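Local coordinates for N-alpha-acetyltransferase 30 (Saccharomyces cerevisiae, PDB 6YGA), which catalyses, as the catalytic subunit of the NatC complex, transfer of acetyl from acetyl-CoA to the N-terminal methionine of proteins such as the L-A virus GAG protein, at residues A[2-7]-A[51-56]; A[6-11]-A[45-50]; A[41-46]-A[67-72]; A[63-68]-A[82-87]; A[115-120]-A[152-157]. All blocks are in the same frame, centred on the assembly; numbering follows the deposited sequence.

Interaction 1: A[2-7]-A[51-56]; sequences EIVYKP and VDNKSG
Strand 3-7 runs antiparallel to strand 47-52 at the edge of the GNAT sheet, and this contact covers the end of the pairing, where the second strand leaves through a type I turn from D52 to S55. V4 and V51 form a hydrogen-bonded pair: V4 N lies 2.7 Å from V51 O, nearly along the C=O axis, and V51 N reaches back to V4 O in the carbonyl plane. Beyond the last bridge, N53 N bonds E2 O at 2.8 Å from above the carbonyl plane.

Among side-chain polar contacts, D52 OD1, with CG anti to the backbone N (chi1 -176°), takes E2 N at 3.0 Å, nearly straight (170°), and a weak bond from K54 N inside the turn; OD2 is held by Y90. One carboxylate ties strand start, turn and loop. E2 OE2 stays 4.4 Å from K54 NZ, beyond a salt bridge.

Apolar contacts use both faces. I3 CD1 meets the D52 methylene, CB, the side chains crossing at about a right angle, on the face where Y5 packs on helix 95-109. On the other, V51 CG2, in the crowded position between backbone N and carbonyl carbon, comes 3.9 Å from V4 CB.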
# COMPACT_ATOMS: atom_id res chain seq x y z
N GLU A 2 13.73 37.62 17.01
CA GLU A 2 15.08 37.21 17.39
C GLU A 2 15.01 35.75 17.85
O GLU A 2 14.97 35.45 19.05
CB GLU A 2 15.67 38.11 18.48
CG GLU A 2 17.19 38.13 18.53
CD GLU A 2 17.72 38.58 19.87
OE1 GLU A 2 17.74 37.76 20.81
OE2 GLU A 2 18.12 39.76 19.99
N ILE A 3 14.98 34.83 16.89
CA ILE A 3 14.75 33.42 17.20
C ILE A 3 16.01 32.80 17.79
O ILE A 3 17.13 33.01 17.30
CB ILE A 3 14.28 32.68 15.94
CG1 ILE A 3 13.02 33.33 15.38
CG2 ILE A 3 14.00 31.22 16.25
CD1 ILE A 3 11.86 33.34 16.34
N VAL A 4 15.83 32.01 18.85
CA VAL A 4 16.91 31.31 19.53
C VAL A 4 16.57 29.83 19.55
O VAL A 4 15.44 29.45 19.88
CB VAL A 4 17.12 31.85 20.96
CG1 VAL A 4 18.21 31.06 21.67
CG2 VAL A 4 17.46 33.33 20.93
N TYR A 5 17.54 28.99 19.19
CA TYR A 5 17.38 27.55 19.12
C TYR A 5 18.21 26.91 20.23
O TYR A 5 19.43 27.10 20.28
CB TYR A 5 17.81 27.02 17.75
CG TYR A 5 17.15 27.73 16.60
CD1 TYR A 5 17.72 28.86 16.03
CD2 TYR A 5 15.95 27.27 16.08
CE1 TYR A 5 17.12 29.52 14.98
CE2 TYR A 5 15.34 27.92 15.02
CZ TYR A 5 15.93 29.05 14.48
OH TYR A 5 15.33 29.71 13.43
N LYS A 6 17.56 26.15 21.10
CA LYS A 6 18.19 25.62 22.30
C LYS A 6 17.72 24.19 22.52
O LYS A 6 16.64 23.80 22.06
CB LYS A 6 17.86 26.48 23.52
CG LYS A 6 16.41 26.91 23.60
CD LYS A 6 16.27 28.27 24.26
CE LYS A 6 16.78 28.24 25.69
NZ LYS A 6 16.75 29.59 26.31
N PRO A 7 18.52 23.37 23.21
CA PRO A 7 18.08 22.01 23.52
C PRO A 7 17.00 22.00 24.59
O PRO A 7 16.83 22.96 25.35
CB PRO A 7 19.36 21.33 24.02
CG PRO A 7 20.48 22.19 23.55
CD PRO A 7 19.93 23.59 23.55
N VAL A 51 12.61 29.75 20.24
CA VAL A 51 11.92 30.79 20.99
C VAL A 51 12.26 32.14 20.37
O VAL A 51 13.34 32.33 19.82
CB VAL A 51 12.29 30.77 22.50
CG1 VAL A 51 11.92 29.43 23.13
CG2 VAL A 51 13.77 31.09 22.71
N ASP A 52 11.30 33.07 20.45
CA ASP A 52 11.50 34.44 19.98
C ASP A 52 11.90 35.28 21.20
O ASP A 52 11.08 35.51 22.09
CB ASP A 52 10.23 34.99 19.32
CG ASP A 52 10.41 36.39 18.74
OD1 ASP A 52 11.49 37.00 18.91
OD2 ASP A 52 9.46 36.89 18.09
N ASN A 53 13.16 35.72 21.22
CA ASN A 53 13.66 36.42 22.40
C ASN A 53 13.05 37.82 22.51
O ASN A 53 12.86 38.31 23.63
CB ASN A 53 15.18 36.50 22.34
CG ASN A 53 15.83 36.27 23.69
OD1 ASN A 53 15.21 36.49 24.73
ND2 ASN A 53 17.08 35.84 23.68
N LYS A 54 12.75 38.46 21.39
CA LYS A 54 12.16 39.79 21.39
C LYS A 54 10.63 39.76 21.38
O LYS A 54 10.01 40.82 21.28
CB LYS A 54 12.67 40.60 20.20
CG LYS A 54 14.15 40.93 20.29
CD LYS A 54 14.47 41.58 21.63
CE LYS A 54 15.96 41.49 21.94
NZ LYS A 54 16.24 41.90 23.34
N SER A 55 10.03 38.58 21.49
CA SER A 55 8.59 38.48 21.62
C SER A 55 8.15 38.86 23.03
O SER A 55 8.94 38.87 23.98
CB SER A 55 8.12 37.06 21.30
OG SER A 55 6.80 36.83 21.77
N GLY A 56 6.86 39.17 23.16
CA GLY A 56 6.30 39.44 24.48
C GLY A 56 6.44 38.26 25.42
O GLY A 56 6.63 38.43 26.63

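Interaction 2: A[6-11]-A[45-50]; sequences KPLDIR and ELTYIA
K6 O is gripped by one nearly straight hydrogen bond, from I49 N at 3.1 Å, which arrives nearly along the C=O axis with an N-H...O angle of 172°; a CA-H...O contact from Y48 CA, 3.5 Å away, adds to it. The reverse bond, K6 N to I49 O, is also 3.1 Å and lies in the carbonyl plane, so K6 and I49 form a closed hydrogen-bonded pair. One step on, P7 faces Y48 as a non-hydrogen-bonded pair, as suits a residue without an N-H. L8 N bonds T47 O at 3.0 Å, bent to 141° where the chain is leaving the strand.

These bonds fix the first strand of the GNAT fold, 3-7, against strand 47-52, whose other edge bonds to strand 61-72 through Y48 and A50. P7 and Y48 lie side by side, with P7 CG 3.6 Å from Y48 CE2, and the tyrosine packs on helix 95-109. On the other face the K6 and I49 side chains cross obliquely, K6 CG 3.7 Å from I49 CG1; chi1 of I49, 51°, sets CG1 between backbone N and carbonyl carbon. There I49 and L8 both meet Q15 and I19 of helix 13-26, and L8 CB approaches T47 CB to 4.1 Å.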
# COMPACT_ATOMS: atom_id res chain seq x y z
N LYS A 6 17.56 26.15 21.10
CA LYS A 6 18.19 25.62 22.30
C LYS A 6 17.72 24.19 22.52
O LYS A 6 16.64 23.80 22.06
CB LYS A 6 17.86 26.48 23.52
CG LYS A 6 16.41 26.91 23.60
CD LYS A 6 16.27 28.27 24.26
CE LYS A 6 16.78 28.24 25.69
NZ LYS A 6 16.75 29.59 26.31
N PRO A 7 18.52 23.37 23.21
CA PRO A 7 18.08 22.01 23.52
C PRO A 7 17.00 22.00 24.59
O PRO A 7 16.83 22.96 25.35
CB PRO A 7 19.36 21.33 24.02
CG PRO A 7 20.48 22.19 23.55
CD PRO A 7 19.93 23.59 23.55
N LEU A 8 16.27 20.90 24.64
CA LEU A 8 15.20 20.75 25.62
C LEU A 8 15.76 20.60 27.04
O LEU A 8 16.74 19.88 27.26
CB LEU A 8 14.34 19.54 25.28
CG LEU A 8 13.42 19.06 26.41
CD1 LEU A 8 12.17 19.92 26.52
CD2 LEU A 8 13.06 17.60 26.23
N ASP A 9 15.14 21.29 27.99
CA ASP A 9 15.39 21.10 29.41
C ASP A 9 14.34 20.13 29.94
O ASP A 9 13.18 20.50 30.11
CB ASP A 9 15.34 22.43 30.17
CG ASP A 9 15.73 22.28 31.64
OD1 ASP A 9 16.28 21.22 32.01
OD2 ASP A 9 15.49 23.23 32.42
N ILE A 10 14.76 18.89 30.21
CA ILE A 10 13.81 17.87 30.65
C ILE A 10 13.25 18.20 32.03
O ILE A 10 12.16 17.75 32.38
CB ILE A 10 14.49 16.48 30.63
CG1 ILE A 10 13.44 15.37 30.73
CG2 ILE A 10 15.51 16.36 31.75
CD1 ILE A 10 12.45 15.36 29.57
N ARG A 11 13.98 18.99 32.82
CA ARG A 11 13.50 19.35 34.15
C ARG A 11 12.33 20.33 34.08
O ARG A 11 11.48 20.33 34.98
CB ARG A 11 14.64 19.94 34.98
CG ARG A 11 15.82 18.99 35.16
CD ARG A 11 15.47 17.84 36.08
NE ARG A 11 15.60 18.20 37.49
CZ ARG A 11 16.54 17.72 38.30
NH1 ARG A 11 17.42 16.84 37.84
NH2 ARG A 11 16.59 18.10 39.57
N GLU A 45 18.32 14.68 24.52
CA GLU A 45 19.31 15.46 23.78
C GLU A 45 18.95 15.64 22.31
O GLU A 45 19.67 16.35 21.60
CB GLU A 45 20.69 14.81 23.90
CG GLU A 45 20.82 13.49 23.14
CD GLU A 45 20.21 12.31 23.88
OE1 GLU A 45 19.69 12.49 25.00
OE2 GLU A 45 20.25 11.18 23.33
N LEU A 46 17.87 15.02 21.85
CA LEU A 46 17.49 15.04 20.44
C LEU A 46 16.20 15.81 20.19
O LEU A 46 15.56 15.64 19.15
CB LEU A 46 17.38 13.61 19.91
CG LEU A 46 18.65 12.76 20.01
CD1 LEU A 46 18.44 11.40 19.37
CD2 LEU A 46 19.83 13.49 19.38
N THR A 47 15.79 16.66 21.13
CA THR A 47 14.63 17.53 20.97
C THR A 47 15.07 18.97 21.15
O THR A 47 15.73 19.31 22.14
CB THR A 47 13.53 17.17 21.98
OG1 THR A 47 13.03 15.86 21.69
CG2 THR A 47 12.38 18.16 21.88
N TYR A 48 14.71 19.82 20.19
CA TYR A 48 15.09 21.22 20.20
C TYR A 48 13.85 22.10 20.09
O TYR A 48 12.84 21.69 19.51
CB TYR A 48 16.06 21.55 19.05
CG TYR A 48 17.47 21.07 19.31
CD1 TYR A 48 17.83 19.75 19.04
CD2 TYR A 48 18.43 21.93 19.82
CE1 TYR A 48 19.12 19.31 19.28
CE2 TYR A 48 19.72 21.49 20.06
CZ TYR A 48 20.06 20.18 19.79
OH TYR A 48 21.35 19.75 20.03
N ILE A 49 13.95 23.31 20.64
CA ILE A 49 12.88 24.29 20.57
C ILE A 49 13.43 25.57 19.97
O ILE A 49 14.63 25.84 19.99
CB ILE A 49 12.24 24.57 21.95
CG1 ILE A 49 13.32 24.89 22.98
CG2 ILE A 49 11.38 23.39 22.39
CD1 ILE A 49 12.79 25.27 24.34
N ALA A 50 12.52 26.37 19.42
CA ALA A 50 12.82 27.71 18.94
C ALA A 50 11.97 28.69 19.73
O ALA A 50 10.77 28.48 19.90
CB ALA A 50 12.53 27.85 17.44

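Interaction 3: A[41-46]-A[67-72]; sequences NQWPEL and CKMDPH. With EDO (1,2-ethanediol), chain J.
The indole of W43, in the loop that joins helix 33-40 to strand 47-52, lies along strand 61-72 of the GNAT sheet. W43 and K68 run side by side, so that K68 CB sits over one face of the six-membered ring, 3.6 Å from its centroid and 12° off the normal, a CH-pi contact. M69 N lies over the same face and Q42 CB over the opposite one, both toward the rim. D70 crosses the indole at about a right angle: its carboxylate plane is turned 75° from the ring, and OD1 meets the ring edge in plane, 3.6 Å from W43 CZ2. D70 OD2 holds K68 NZ in a salt bridge at 2.9 Å, so the lysine whose CB lies over the indole is also anchored beyond it. Y38 adds an edge-to-face ring contact.

L46 meets M69, a selenomethionine, at about a right angle, with L46 CD1 3.8 Å from M69 CG. M69 O accepts a hydrogen bond from an ethanediol, probably from the crystallisation liquor. C67 N makes a weak bond to L46 O, and one water lies between W43 O, 2.8 Å away, and C67 O, 2.6 Å away.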
# COMPACT_ATOMS: atom_id res chain seq x y z
N ASN A 41 12.00 11.51 27.26
CA ASN A 41 12.69 10.95 28.41
C ASN A 41 13.88 10.08 28.00
O ASN A 41 14.89 10.06 28.70
CB ASN A 41 11.71 10.15 29.27
CG ASN A 41 10.84 11.05 30.12
OD1 ASN A 41 10.14 11.92 29.61
ND2 ASN A 41 10.89 10.85 31.44
N GLN A 42 13.78 9.38 26.87
CA GLN A 42 14.85 8.49 26.44
C GLN A 42 15.87 9.17 25.53
O GLN A 42 17.05 8.81 25.56
CB GLN A 42 14.25 7.27 25.75
CG GLN A 42 13.31 6.48 26.66
CD GLN A 42 12.79 5.21 26.03
OE1 GLN A 42 12.23 5.23 24.93
NE2 GLN A 42 12.96 4.10 26.73
N TRP A 43 15.44 10.16 24.74
CA TRP A 43 16.35 10.97 23.93
C TRP A 43 16.10 12.45 24.22
O TRP A 43 15.63 13.19 23.34
CB TRP A 43 16.18 10.69 22.44
CG TRP A 43 16.45 9.28 22.04
CD1 TRP A 43 17.66 8.74 21.69
CD2 TRP A 43 15.50 8.22 21.95
NE1 TRP A 43 17.51 7.41 21.39
CE2 TRP A 43 16.20 7.06 21.54
CE3 TRP A 43 14.12 8.13 22.17
CZ2 TRP A 43 15.56 5.84 21.35
CZ3 TRP A 43 13.50 6.91 21.99
CH2 TRP A 43 14.22 5.78 21.58
N PRO A 44 16.39 12.91 25.44
CA PRO A 44 16.23 14.35 25.72
C PRO A 44 17.17 15.21 24.90
O PRO A 44 16.84 16.36 24.60
CB PRO A 44 16.52 14.45 27.22
CG PRO A 44 17.42 13.30 27.49
CD PRO A 44 16.96 12.19 26.59
N GLU A 45 18.32 14.68 24.52
CA GLU A 45 19.31 15.46 23.78
C GLU A 45 18.95 15.64 22.31
O GLU A 45 19.67 16.35 21.60
CB GLU A 45 20.69 14.81 23.90
CG GLU A 45 20.82 13.49 23.14
CD GLU A 45 20.21 12.31 23.88
OE1 GLU A 45 19.69 12.49 25.00
OE2 GLU A 45 20.25 11.18 23.33
N LEU A 46 17.87 15.02 21.85
CA LEU A 46 17.49 15.04 20.44
C LEU A 46 16.20 15.81 20.19
O LEU A 46 15.56 15.64 19.15
CB LEU A 46 17.38 13.61 19.91
CG LEU A 46 18.65 12.76 20.01
CD1 LEU A 46 18.44 11.40 19.37
CD2 LEU A 46 19.83 13.49 19.38
N CYS A 67 13.22 14.07 17.98
CA CYS A 67 13.97 13.05 17.27
C CYS A 67 14.35 11.91 18.20
O CYS A 67 14.36 12.05 19.42
CB CYS A 67 15.25 13.64 16.65
SG CYS A 67 14.93 15.05 15.56
N LYS A 68 14.64 10.76 17.59
CA LYS A 68 15.18 9.60 18.28
C LYS A 68 16.27 8.99 17.42
O LYS A 68 16.43 9.32 16.24
CB LYS A 68 14.09 8.56 18.57
CG LYS A 68 13.80 7.65 17.39
CD LYS A 68 12.69 6.65 17.68
CE LYS A 68 12.65 5.55 16.63
NZ LYS A 68 13.87 4.68 16.70
N MSE A 69 17.04 8.08 18.01
CA MSE A 69 17.99 7.28 17.25
C MSE A 69 18.12 5.88 17.84
O MSE A 69 18.09 5.69 19.05
CB MSE A 69 19.36 7.97 17.19
CG MSE A 69 20.06 8.11 18.52
SE MSE A 69 21.62 9.27 18.39
CE MSE A 69 22.93 8.00 17.71
N ASP A 70 18.26 4.90 16.96
CA ASP A 70 18.37 3.51 17.35
C ASP A 70 19.24 2.80 16.32
O ASP A 70 19.32 3.25 15.18
CB ASP A 70 16.99 2.83 17.43
CG ASP A 70 16.34 2.98 18.79
OD1 ASP A 70 17.07 2.93 19.81
OD2 ASP A 70 15.10 3.15 18.85
N PRO A 71 19.90 1.71 16.70
CA PRO A 71 20.59 0.90 15.69
C PRO A 71 19.59 0.31 14.71
O PRO A 71 18.52 -0.18 15.10
CB PRO A 71 21.28 -0.19 16.52
CG PRO A 71 20.51 -0.24 17.80
CD PRO A 71 20.08 1.17 18.06
N HIS A 72 19.92 0.38 13.43
CA HIS A 72 19.13 -0.25 12.38
C HIS A 72 19.94 -1.40 11.81
O HIS A 72 21.15 -1.27 11.59
CB HIS A 72 18.75 0.73 11.28
CG HIS A 72 17.68 0.22 10.35
ND1 HIS A 72 17.92 -0.06 9.02
CD2 HIS A 72 16.38 -0.06 10.57
CE1 HIS A 72 16.81 -0.49 8.46
NE2 HIS A 72 15.85 -0.50 9.37
C1 EDO J . 21.94 5.11 19.90
O1 EDO J . 20.78 4.34 20.25
C2 EDO J . 23.13 4.68 20.75
O2 EDO J . 23.46 3.31 20.49
O HOH W 1 13.66 13.48 21.43

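Interaction 4: A[63-68]-A[82-87]; sequences GCIVCK and GMLAVE. With EDO (1,2-ethanediol), chain K.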
# COMPACT_ATOMS: atom_id res chain seq x y z
N GLY A 63 8.47 26.85 17.97
CA GLY A 63 8.75 25.76 17.06
C GLY A 63 9.57 24.72 17.78
O GLY A 63 10.28 25.02 18.74
N CYS A 64 9.46 23.48 17.31
CA CYS A 64 10.20 22.40 17.94
C CYS A 64 10.38 21.25 16.97
O CYS A 64 9.64 21.11 15.99
CB CYS A 64 9.50 21.91 19.21
SG CYS A 64 7.94 21.07 18.89
N ILE A 65 11.37 20.41 17.27
CA ILE A 65 11.62 19.19 16.53
C ILE A 65 11.94 18.09 17.54
O ILE A 65 12.64 18.33 18.53
CB ILE A 65 12.76 19.37 15.49
CG1 ILE A 65 12.92 18.13 14.63
CG2 ILE A 65 14.07 19.76 16.17
CD1 ILE A 65 13.89 18.33 13.48
N VAL A 66 11.38 16.90 17.32
CA VAL A 66 11.51 15.78 18.24
C VAL A 66 12.11 14.61 17.47
O VAL A 66 11.58 14.21 16.43
CB VAL A 66 10.15 15.40 18.85
CG1 VAL A 66 10.34 14.31 19.88
CG2 VAL A 66 9.48 16.61 19.47
N CYS A 67 13.22 14.07 17.98
CA CYS A 67 13.97 13.05 17.27
C CYS A 67 14.35 11.91 18.20
O CYS A 67 14.36 12.05 19.42
CB CYS A 67 15.25 13.64 16.65
SG CYS A 67 14.93 15.05 15.56
N LYS A 68 14.64 10.76 17.59
CA LYS A 68 15.18 9.60 18.28
C LYS A 68 16.27 8.99 17.42
O LYS A 68 16.43 9.32 16.24
CB LYS A 68 14.09 8.56 18.57
CG LYS A 68 13.80 7.65 17.39
CD LYS A 68 12.69 6.65 17.68
CE LYS A 68 12.65 5.55 16.63
NZ LYS A 68 13.87 4.68 16.70
N GLY A 82 10.80 12.50 14.38
CA GLY A 82 9.44 12.12 14.70
C GLY A 82 8.43 13.23 14.48
O GLY A 82 7.39 13.02 13.84
N MSE A 83 8.72 14.42 15.01
CA MSE A 83 7.81 15.55 14.89
C MSE A 83 8.51 16.87 14.57
O MSE A 83 9.63 17.13 15.02
CB MSE A 83 6.99 15.72 16.18
CG MSE A 83 6.03 14.58 16.45
SE MSE A 83 6.76 13.20 17.63
CE MSE A 83 6.54 14.13 19.34
N LEU A 84 7.83 17.71 13.79
CA LEU A 84 8.31 19.04 13.44
C LEU A 84 7.11 19.97 13.36
O LEU A 84 6.22 19.77 12.53
CB LEU A 84 9.06 19.03 12.10
CG LEU A 84 9.67 20.37 11.66
CD1 LEU A 84 10.71 20.84 12.66
CD2 LEU A 84 10.26 20.25 10.27
N ALA A 85 7.08 20.97 14.23
CA ALA A 85 5.98 21.92 14.29
C ALA A 85 6.53 23.33 14.42
O ALA A 85 7.51 23.56 15.14
CB ALA A 85 5.03 21.61 15.45
N VAL A 86 5.90 24.27 13.72
CA VAL A 86 6.23 25.69 13.80
C VAL A 86 4.92 26.45 13.93
O VAL A 86 3.96 26.17 13.20
CB VAL A 86 7.03 26.17 12.57
CG1 VAL A 86 7.07 27.70 12.53
CG2 VAL A 86 8.44 25.60 12.59
N GLU A 87 4.87 27.40 14.86
CA GLU A 87 3.65 28.14 15.12
C GLU A 87 3.21 28.91 13.88
O GLU A 87 4.04 29.39 13.09
CB GLU A 87 3.86 29.10 16.29
CG GLU A 87 2.57 29.58 16.94
CD GLU A 87 2.78 30.07 18.35
OE1 GLU A 87 3.79 29.67 18.97
OE2 GLU A 87 1.95 30.86 18.84
C1 EDO K . 8.63 14.79 9.04
O1 EDO K . 8.08 16.06 8.66
C2 EDO K . 8.62 14.67 10.56
O2 EDO K . 7.27 14.76 11.02
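V66 O accepts two backbone N-H groups. G82 N approaches V66 O nearly along the C=O axis at 2.8 Å, whereas M83 N lies in the carbonyl plane on a lone pair, 3.2 Å from that same V66 O. Two consecutive residues therefore face one, which defines a classic beta bulge; the backbone of G82, at phi/psi -83/-49°, departs from extended geometry there. V66 N is answered in turn by M83 O at 2.9 Å.

Two residues along, the exchange between C64 and A85 is regular: C64 N to A85 O is 2.9 Å, A85 N to C64 O is 3.1 Å, and both donors sit nearly on the C=O axis. In the alternating non-hydrogen-bonded pairs, I65-L84 and G63-V86, the amides turn outward; G63 and I65 bond to A50 and Y48 of strand 47-52. CA-H groups supplement the inward acceptors, with I65 CA 3.2 Å from M83 O.

This is the hairpin of strands 61-72 and 76-86 at the centre of the GNAT sheet, its segments 174° apart in direction. Its two faces carry different layers. On one, V66 and M83 (selenomethionine) lie side by side, and M83 CE, brought back by bends at chi2 and chi3, touches both V66 methyls, CG1 and CG2; I23 of helix 13-26 packs on both residues. On the other, I65 and L84 cross obliquely, with L84 CD1 3.8 Å from I65 CB, beneath helix 95-109. G82 O, directed away from strand 63-68, receives a weak bond from an ethanediol, probably a crystallisation additive.

Interaction 5: A[115-120]-A[152-157]; sequences IMLETE and FKLILP
L117 and L154 form the apolar centre, lying side by side and pointing the same way, with L117 CD1 3.7 Å from L154 CD1. L117 has CG in the crowded position between backbone N and carbonyl carbon (chi1 68°), which carries its tip toward the partner. T119 CG2 crosses obliquely to touch L154 CD1 as well, at 3.8 Å. This face of an antiparallel strand pair in the C-terminal half of the GNAT sheet is covered by helix 124-131: Y130 packs on both leucines, and A126 and L127 on T119.

Between the faces runs a regular backbone ladder, the segments 164° apart in direction. I115 with L156, L117 with L154 and T119 with F152 each exchange two hydrogen bonds, six in all. L154 N lies 2.9 Å from L117 O. The longest, T119 N to F152 O, is 3.2 Å. CA-H groups of M116, E118 and I155 meet the same carbonyls between the rungs.

The far face is mixed, with M116 and I155 beside K153 and E118. M116, a selenomethionine bent at chi2 and chi3, crosses the extended K153 obliquely, its CG also meeting I155 CG1. I155 packs on L587 of the N-alpha-acetyltransferase 35 chain, so the strand reaches the subunit interface. E118 OE1 bonds Y80 OH of strand 76-86, and E118 OE2 stays 6.0 Å from K153 NZ, whereas K153 CE lies 3.8 Å from M116 CG.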
# COMPACT_ATOMS: atom_id res chain seq x y z
N ILE A 115 19.67 9.53 8.51
CA ILE A 115 18.49 10.16 9.09
C ILE A 115 17.28 9.72 8.29
O ILE A 115 17.30 9.76 7.05
CB ILE A 115 18.61 11.69 9.09
CG1 ILE A 115 19.96 12.11 9.67
CG2 ILE A 115 17.49 12.32 9.91
CD1 ILE A 115 20.13 11.76 11.13
N MSE A 116 16.22 9.30 8.98
CA MSE A 116 15.02 8.83 8.30
C MSE A 116 13.78 9.56 8.80
O MSE A 116 13.65 9.85 9.99
CB MSE A 116 14.86 7.32 8.49
CG MSE A 116 13.79 6.67 7.63
SE MSE A 116 12.00 6.74 8.40
CE MSE A 116 12.14 5.22 9.61
N LEU A 117 12.86 9.85 7.88
CA LEU A 117 11.58 10.46 8.23
C LEU A 117 10.54 10.00 7.22
O LEU A 117 10.87 9.52 6.13
CB LEU A 117 11.67 11.99 8.26
CG LEU A 117 11.89 12.71 6.93
CD1 LEU A 117 10.58 13.23 6.35
CD2 LEU A 117 12.90 13.84 7.06
N GLU A 118 9.28 10.15 7.60
CA GLU A 118 8.15 9.93 6.71
C GLU A 118 7.41 11.24 6.53
O GLU A 118 7.32 12.05 7.46
CB GLU A 118 7.20 8.86 7.25
CG GLU A 118 7.85 7.51 7.51
CD GLU A 118 8.09 7.25 8.99
OE1 GLU A 118 7.76 8.13 9.81
OE2 GLU A 118 8.59 6.15 9.32
N THR A 119 6.88 11.45 5.33
CA THR A 119 6.14 12.66 5.03
C THR A 119 5.10 12.35 3.96
O THR A 119 5.18 11.34 3.26
CB THR A 119 7.07 13.80 4.59
OG1 THR A 119 6.35 15.04 4.58
CG2 THR A 119 7.61 13.54 3.20
N GLU A 120 4.11 13.24 3.86
CA GLU A 120 3.07 13.08 2.86
C GLU A 120 3.62 13.36 1.47
O GLU A 120 4.44 14.27 1.28
CB GLU A 120 1.90 14.02 3.15
CG GLU A 120 1.30 13.88 4.54
CD GLU A 120 1.98 14.75 5.59
OE1 GLU A 120 3.12 15.20 5.35
OE2 GLU A 120 1.37 15.00 6.65
N PHE A 152 6.01 9.18 1.52
CA PHE A 152 7.37 8.91 1.08
C PHE A 152 8.23 8.64 2.31
O PHE A 152 8.07 9.28 3.35
CB PHE A 152 7.95 10.09 0.29
CG PHE A 152 7.47 10.17 -1.14
CD1 PHE A 152 7.30 9.03 -1.90
CD2 PHE A 152 7.21 11.41 -1.73
CE1 PHE A 152 6.86 9.11 -3.21
CE2 PHE A 152 6.78 11.49 -3.04
CZ PHE A 152 6.60 10.34 -3.78
N LYS A 153 9.13 7.67 2.18
CA LYS A 153 10.17 7.43 3.17
C LYS A 153 11.43 8.13 2.70
O LYS A 153 11.99 7.77 1.66
CB LYS A 153 10.41 5.94 3.36
CG LYS A 153 11.37 5.58 4.47
CD LYS A 153 11.49 4.07 4.61
CE LYS A 153 12.10 3.69 5.95
NZ LYS A 153 11.95 2.24 6.22
N LEU A 154 11.87 9.14 3.45
CA LEU A 154 13.04 9.94 3.09
C LEU A 154 14.23 9.52 3.95
O LEU A 154 14.09 9.32 5.16
CB LEU A 154 12.77 11.43 3.27
CG LEU A 154 11.57 12.00 2.52
CD1 LEU A 154 11.41 13.49 2.76
CD2 LEU A 154 11.71 11.71 1.04
N ILE A 155 15.39 9.41 3.31
CA ILE A 155 16.63 9.01 3.97
C ILE A 155 17.75 9.93 3.52
O ILE A 155 17.91 10.20 2.32
CB ILE A 155 16.98 7.54 3.68
CG1 ILE A 155 15.90 6.61 4.22
CG2 ILE A 155 18.34 7.18 4.27
CD1 ILE A 155 16.26 5.15 4.13
N LEU A 156 18.53 10.41 4.48
CA LEU A 156 19.71 11.22 4.22
C LEU A 156 20.93 10.46 4.73
O LEU A 156 21.07 10.28 5.96
CB LEU A 156 19.61 12.58 4.91
CG LEU A 156 20.86 13.47 4.90
CD1 LEU A 156 21.12 14.00 3.49
CD2 LEU A 156 20.72 14.61 5.90
N PRO A 157 21.82 10.01 3.85
CA PRO A 157 22.96 9.21 4.29
C PRO A 157 24.10 10.10 4.78
O PRO A 157 24.49 11.06 4.12
CB PRO A 157 23.35 8.44 3.03
CG PRO A 157 22.98 9.36 1.93
CD PRO A 157 21.77 10.15 2.39

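From the N terminus, interactions 1 and 2 both pair strand 3-7 with strand 47-52, sharing K6 and P7; they start from the same strand, and interaction 2 continues the pairing and closes the shorter loop, which holds helices 13-26 and 33-40. Interaction 3 begins on the segment where interaction 2 ends and joins the loop after helix 33-40 to strand 61-72, crossing interaction 1 in sequence. Interaction 4 closes the short hairpin 61-72/76-86 and shares C67 and K68 with interaction 3; A50 and Y48 probably hydrogen-bond it to interaction 2. Interaction 5 follows in series, enclosing helix 124-131 and strand 136-141. It lies about 28 Å from interaction 1, centre to centre, in the same sheet.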